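Local coordinates for protein endoglucanase (Komagataeibacter sucrofermentans, PDB 6VC5) that probably catalyses the endohydrolysis of (1->4)-beta-D-glucosidic linkages in cellulose and related beta-glucans, as a family 8 glycoside hydrolase, at residues S220-W232 and Y301-R313. Sequence-based numbering, arbitrary orientation. Where two conformers were deposited one is given.
Sequences SYDAIRVPLYLSW and YSAALTMLAYIAR
Trp-232 and Tyr-301 reach across the contact at its two ends with the same first torsion: CG lies anti to the backbone N in both, chi1 -176° and 172°. At the Tyr-301 end, the phenol OH donates to Tyr-221 O over 2.7 Å, lying in the carbonyl plane on a lone pair. The edge of the Tyr-221 ring meets the face of Tyr-301 in a T-shaped stack, planes at 80°; the bond pins the hydroxyl end of the Tyr-301 ring, while the stack probably limits its turning. Next to it the CG2 methyl of Ile-224 lies against the same OH and meets Leu-305 CD2. In one of its two conformers, the Arg-225 chain, bent at chi3, carries its guanidinium past Tyr-301 in the opposite direction, and Leu-305 CD1 lies over one of its faces. Leu-308 enters as a knob among Arg-225, Leu-228, Tyr-229 and Trp-232, its CB 4.0 Å from Leu-228 CD2. At the far end the indole lies over Ala-312, whose CA makes a CH-pi contact 3.9 Å from the centroid of the five-membered ring, while Trp-232 CZ2 touches Ile-311 CG2 at 3.5 Å. Replacing Trp-232 by an alanine would probably strip the indole from Ala-312 and Ile-311 and open a gap beside the Leu-308 knob. Helices 225-232 and 301-313 run nearly parallel, axes 10.0 Å apart, within the (alpha/alpha)6 barrel of glycoside hydrolase family 8. Helix 33-46 packs on Leu-308 and Ile-311 through Tyr-38 and Phe-42, and its Glu-34 forms a long, weak ion pair with that conformer of Arg-225; helix 274-282 lies against Tyr-301, Leu-305 and Ala-309, and helix 4-15 against Ala-304.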
loop_
_atom_site.group_PDB
_atom_site.type_symbol
_atom_site.label_atom_id
_atom_site.label_comp_id
_atom_site.label_asym_id
_atom_site.label_seq_id
_atom_site.Cartn_x
_atom_site.Cartn_y
_atom_site.Cartn_z
ATOM N N SER A 220 12.912 3.105 1.531
ATOM C CA SER A 220 13.113 1.856 0.831
ATOM C C SER A 220 11.806 1.185 0.411
ATOM O O SER A 220 10.988 1.805 -0.188
ATOM C CB SER A 220 14.043 0.905 1.607
ATOM O OG SER A 220 13.464 0.248 2.677
ATOM N N TYR A 221 11.654 -0.075 0.749
ATOM C CA TYR A 221 10.648 -0.898 0.140
ATOM C C TYR A 221 9.216 -0.581 0.540
ATOM O O TYR A 221 8.311 -0.937 -0.144
ATOM C CB TYR A 221 10.988 -2.366 0.387
ATOM C CG TYR A 221 12.301 -2.732 -0.224
ATOM C CD1 TYR A 221 12.375 -3.100 -1.522
ATOM C CD2 TYR A 221 13.470 -2.658 0.493
ATOM C CE1 TYR A 221 13.566 -3.420 -2.102
ATOM C CE2 TYR A 221 14.680 -2.964 -0.094
ATOM C CZ TYR A 221 14.713 -3.350 -1.386
ATOM O OH TYR A 221 15.858 -3.696 -2.053
ATOM N N ASP A 222 9.044 0.111 1.660
ATOM C CA ASP A 222 7.738 0.641 2.038
ATOM C C ASP A 222 7.488 2.035 1.449
ATOM O O ASP A 222 6.513 2.269 0.766
ATOM C CB ASP A 222 7.633 0.780 3.568
ATOM C CG ASP A 222 7.609 -0.555 4.319
ATOM O OD1 ASP A 222 8.682 -1.148 4.517
ATOM O OD2 ASP A 222 6.541 -0.971 4.780
ATOM N N ALA A 223 8.437 2.930 1.684
ATOM C CA ALA A 223 8.265 4.333 1.369
ATOM C C ALA A 223 8.128 4.612 -0.119
ATOM O O ALA A 223 7.590 5.606 -0.492
ATOM C CB ALA A 223 9.368 5.184 1.988
ATOM N N ILE A 224 8.564 3.683 -0.942
ATOM C CA ILE A 224 8.547 3.912 -2.369
ATOM C C ILE A 224 7.107 3.855 -2.823
ATOM O O ILE A 224 6.785 4.533 -3.777
ATOM C CB ILE A 224 9.302 2.768 -3.107
ATOM C CG1 ILE A 224 9.365 2.988 -4.619
ATOM C CG2 ILE A 224 8.620 1.434 -2.849
ATOM C CD1 ILE A 224 10.196 4.184 -4.994
ATOM N N ARG A 225 6.150 3.368 -2.078
ATOM C CA ARG A 225 4.764 3.545 -2.443
ATOM C C ARG A 225 4.216 4.961 -2.293
ATOM O O ARG A 225 3.181 5.262 -2.809
ATOM C CB ARG A 225 3.883 2.485 -1.792
ATOM C CG ARG A 225 4.153 1.101 -2.372
ATOM C CD ARG A 225 3.132 0.046 -1.990
ATOM N NE ARG A 225 3.785 -1.262 -1.917
ATOM C CZ ARG A 225 3.722 -2.228 -2.838
ATOM N NH1 ARG A 225 4.378 -3.330 -2.649
ATOM N NH2 ARG A 225 3.001 -2.109 -3.929
ATOM N N VAL A 226 4.828 5.741 -1.425
ATOM C CA VAL A 226 4.280 7.060 -1.116
ATOM C C VAL A 226 4.112 7.960 -2.342
ATOM O O VAL A 226 3.024 8.429 -2.600
ATOM C CB VAL A 226 5.068 7.775 0.009
ATOM C CG1 VAL A 226 4.599 9.218 0.173
ATOM C CG2 VAL A 226 4.883 7.014 1.314
ATOM N N PRO A 227 5.176 8.204 -3.087
ATOM C CA PRO A 227 4.985 9.029 -4.289
ATOM C C PRO A 227 3.970 8.430 -5.256
ATOM O O PRO A 227 3.222 9.180 -5.895
ATOM C CB PRO A 227 6.401 9.123 -4.887
ATOM C CG PRO A 227 7.154 7.953 -4.285
ATOM C CD PRO A 227 6.589 7.818 -2.905
ATOM N N LEU A 228 3.877 7.099 -5.333
ATOM C CA LEU A 228 2.888 6.483 -6.214
ATOM C C LEU A 228 1.459 6.778 -5.763
ATOM O O LEU A 228 0.620 7.195 -6.569
ATOM C CB LEU A 228 3.124 4.980 -6.312
ATOM C CG LEU A 228 2.194 4.334 -7.344
ATOM C CD1 LEU A 228 2.522 4.830 -8.748
ATOM C CD2 LEU A 228 2.291 2.831 -7.262
ATOM N N TYR A 229 1.156 6.568 -4.474
ATOM C CA TYR A 229 -0.210 6.801 -4.002
ATOM C C TYR A 229 -0.592 8.273 -4.096
ATOM O O TYR A 229 -1.742 8.594 -4.431
ATOM C CB TYR A 229 -0.402 6.273 -2.575
ATOM C CG TYR A 229 -0.482 4.760 -2.464
ATOM C CD1 TYR A 229 -1.278 4.021 -3.337
ATOM C CD2 TYR A 229 0.213 4.075 -1.463
ATOM C CE1 TYR A 229 -1.363 2.647 -3.236
ATOM C CE2 TYR A 229 0.126 2.694 -1.360
ATOM C CZ TYR A 229 -0.658 1.996 -2.252
ATOM O OH TYR A 229 -0.754 0.624 -2.159
ATOM N N LEU A 230 0.350 9.182 -3.800
ATOM C CA LEU A 230 0.068 10.613 -3.904
ATOM C C LEU A 230 -0.200 11.013 -5.347
ATOM O O LEU A 230 -1.137 11.776 -5.622
ATOM C CB LEU A 230 1.239 11.422 -3.353
ATOM C CG LEU A 230 1.455 11.354 -1.844
ATOM C CD1 LEU A 230 2.703 12.161 -1.469
ATOM C CD2 LEU A 230 0.232 11.856 -1.103
ATOM N N SER A 231 0.603 10.507 -6.284
ATOM C CA SER A 231 0.366 10.808 -7.695
ATOM C C SER A 231 -0.977 10.248 -8.153
ATOM O O SER A 231 -1.773 10.947 -8.797
ATOM C CB SER A 231 1.499 10.240 -8.544
ATOM O OG SER A 231 1.314 10.602 -9.901
ATOM N N TRP A 232 -1.248 8.990 -7.809
ATOM C CA TRP A 232 -2.476 8.317 -8.228
ATOM C C TRP A 232 -3.712 9.076 -7.748
ATOM O O TRP A 232 -4.682 9.243 -8.499
ATOM C CB TRP A 232 -2.410 6.912 -7.632
ATOM C CG TRP A 232 -3.482 5.916 -7.932
ATOM C CD1 TRP A 232 -4.672 6.113 -8.577
ATOM C CD2 TRP A 232 -3.447 4.540 -7.559
ATOM N NE1 TRP A 232 -5.379 4.921 -8.631
ATOM C CE2 TRP A 232 -4.642 3.946 -8.008
ATOM C CE3 TRP A 232 -2.505 3.748 -6.893
ATOM C CZ2 TRP A 232 -4.926 2.596 -7.799
ATOM C CZ3 TRP A 232 -2.785 2.413 -6.685
ATOM C CH2 TRP A 232 -3.985 1.847 -7.144
ATOM N N TYR A 301 7.815 -9.107 -5.121
ATOM C CA TYR A 301 7.702 -7.721 -4.674
ATOM C C TYR A 301 7.672 -6.772 -5.866
ATOM O O TYR A 301 6.829 -5.869 -5.947
ATOM C CB TYR A 301 8.886 -7.368 -3.765
ATOM C CG TYR A 301 8.904 -5.900 -3.431
ATOM C CD1 TYR A 301 8.187 -5.406 -2.351
ATOM C CD2 TYR A 301 9.604 -5.000 -4.224
ATOM C CE1 TYR A 301 8.174 -4.050 -2.061
ATOM C CE2 TYR A 301 9.596 -3.659 -3.949
ATOM C CZ TYR A 301 8.883 -3.191 -2.861
ATOM O OH TYR A 301 8.882 -1.852 -2.600
ATOM N N SER A 302 8.607 -6.956 -6.791
ATOM C CA SER A 302 8.705 -6.059 -7.935
ATOM C C SER A 302 7.480 -6.190 -8.835
ATOM O O SER A 302 6.967 -5.187 -9.355
ATOM C CB SER A 302 9.975 -6.388 -8.721
ATOM O OG SER A 302 10.193 -5.434 -9.741
ATOM N N ALA A 303 6.992 -7.418 -9.026
ATOM C CA ALA A 303 5.828 -7.635 -9.878
ATOM C C ALA A 303 4.590 -6.920 -9.332
ATOM O O ALA A 303 3.851 -6.273 -10.082
ATOM C CB ALA A 303 5.560 -9.134 -10.027
ATOM N N ALA A 304 4.350 -7.020 -8.023
ATOM C CA ALA A 304 3.192 -6.356 -7.440
ATOM C C ALA A 304 3.305 -4.837 -7.540
ATOM O O ALA A 304 2.319 -4.159 -7.858
ATOM C CB ALA A 304 2.995 -6.810 -5.990
ATOM N N LEU A 305 4.496 -4.287 -7.292
ATOM C CA LEU A 305 4.661 -2.837 -7.383
ATOM C C LEU A 305 4.476 -2.341 -8.817
ATOM O O LEU A 305 3.863 -1.288 -9.047
ATOM C CB LEU A 305 6.034 -2.442 -6.828
ATOM C CG LEU A 305 6.354 -0.948 -6.750
ATOM C CD1 LEU A 305 5.358 -0.183 -5.881
ATOM C CD2 LEU A 305 7.763 -0.778 -6.199
ATOM N N THR A 306 4.996 -3.092 -9.791
ATOM C CA THR A 306 4.801 -2.745 -11.193
ATOM C C THR A 306 3.322 -2.776 -11.565
ATOM O O THR A 306 2.823 -1.856 -12.222
ATOM C CB THR A 306 5.621 -3.707 -12.054
ATOM O OG1 THR A 306 7.008 -3.583 -11.707
ATOM C CG2 THR A 306 5.457 -3.387 -13.552
ATOM N N MET A 307 2.590 -3.805 -11.116
ATOM C CA MET A 307 1.154 -3.851 -11.377
ATOM C C MET A 307 0.432 -2.642 -10.788
ATOM O O MET A 307 -0.456 -2.071 -11.437
ATOM C CB MET A 307 0.537 -5.131 -10.815
ATOM C CG MET A 307 0.739 -6.379 -11.624
ATOM S SD MET A 307 -0.172 -6.496 -13.199
ATOM C CE MET A 307 -1.422 -5.202 -13.166
ATOM N N LEU A 308 0.785 -2.247 -9.560
ATOM C CA LEU A 308 0.193 -1.053 -8.959
ATOM C C LEU A 308 0.424 0.170 -9.842
ATOM O O LEU A 308 -0.465 1.020 -9.998
ATOM C CB LEU A 308 0.827 -0.831 -7.590
ATOM C CG LEU A 308 0.375 -1.490 -6.290
ATOM C CD1 LEU A 308 -1.056 -1.165 -5.856
ATOM C CD2 LEU A 308 0.619 -3.008 -6.337
ATOM N N ALA A 309 1.611 0.271 -10.449
ATOM C CA ALA A 309 1.886 1.384 -11.354
ATOM C C ALA A 309 1.010 1.354 -12.609
ATOM O O ALA A 309 0.582 2.410 -13.087
ATOM C CB ALA A 309 3.361 1.395 -11.728
ATOM N N TYR A 310 0.768 0.163 -13.178
ATOM C CA TYR A 310 -0.149 0.037 -14.311
ATOM C C TYR A 310 -1.544 0.520 -13.943
ATOM O O TYR A 310 -2.198 1.214 -14.731
ATOM C CB TYR A 310 -0.239 -1.421 -14.777
ATOM C CG TYR A 310 0.827 -1.827 -15.764
ATOM C CD1 TYR A 310 0.646 -1.630 -17.134
ATOM C CD2 TYR A 310 2.005 -2.407 -15.337
ATOM C CE1 TYR A 310 1.624 -1.993 -18.042
ATOM C CE2 TYR A 310 2.989 -2.778 -16.238
ATOM C CZ TYR A 310 2.793 -2.568 -17.589
ATOM O OH TYR A 310 3.789 -2.936 -18.471
ATOM N N ILE A 311 -2.009 0.167 -12.743
ATOM C CA ILE A 311 -3.345 0.561 -12.303
ATOM C C ILE A 311 -3.409 2.068 -12.097
ATOM O O ILE A 311 -4.385 2.723 -12.494
ATOM C CB ILE A 311 -3.760 -0.257 -11.066
ATOM C CG1 ILE A 311 -3.913 -1.722 -11.472
ATOM C CG2 ILE A 311 -5.074 0.267 -10.465
ATOM C CD1 ILE A 311 -4.131 -2.662 -10.330
ATOM N N ALA A 312 -2.356 2.645 -11.508
ATOM C CA ALA A 312 -2.309 4.090 -11.307
ATOM C C ALA A 312 -2.245 4.854 -12.632
ATOM O O ALA A 312 -2.901 5.896 -12.778
ATOM C CB ALA A 312 -1.114 4.442 -10.416
ATOM N N ARG A 313 -1.463 4.366 -13.593
ATOM C CA ARG A 313 -1.369 5.042 -14.881
ATOM C C ARG A 313 -2.729 5.113 -15.568
ATOM O O ARG A 313 -3.069 6.133 -16.185
ATOM C CB ARG A 313 -0.365 4.323 -15.776
ATOM C CG ARG A 313 -0.061 5.057 -17.071
ATOM C CD ARG A 313 0.930 4.276 -17.934
ATOM N NE ARG A 313 0.377 3.008 -18.403
ATOM C CZ ARG A 313 0.998 2.181 -19.239
ATOM N NH1 ARG A 313 2.201 2.489 -19.710
ATOM N NH2 ARG A 313 0.416 1.051 -19.607
#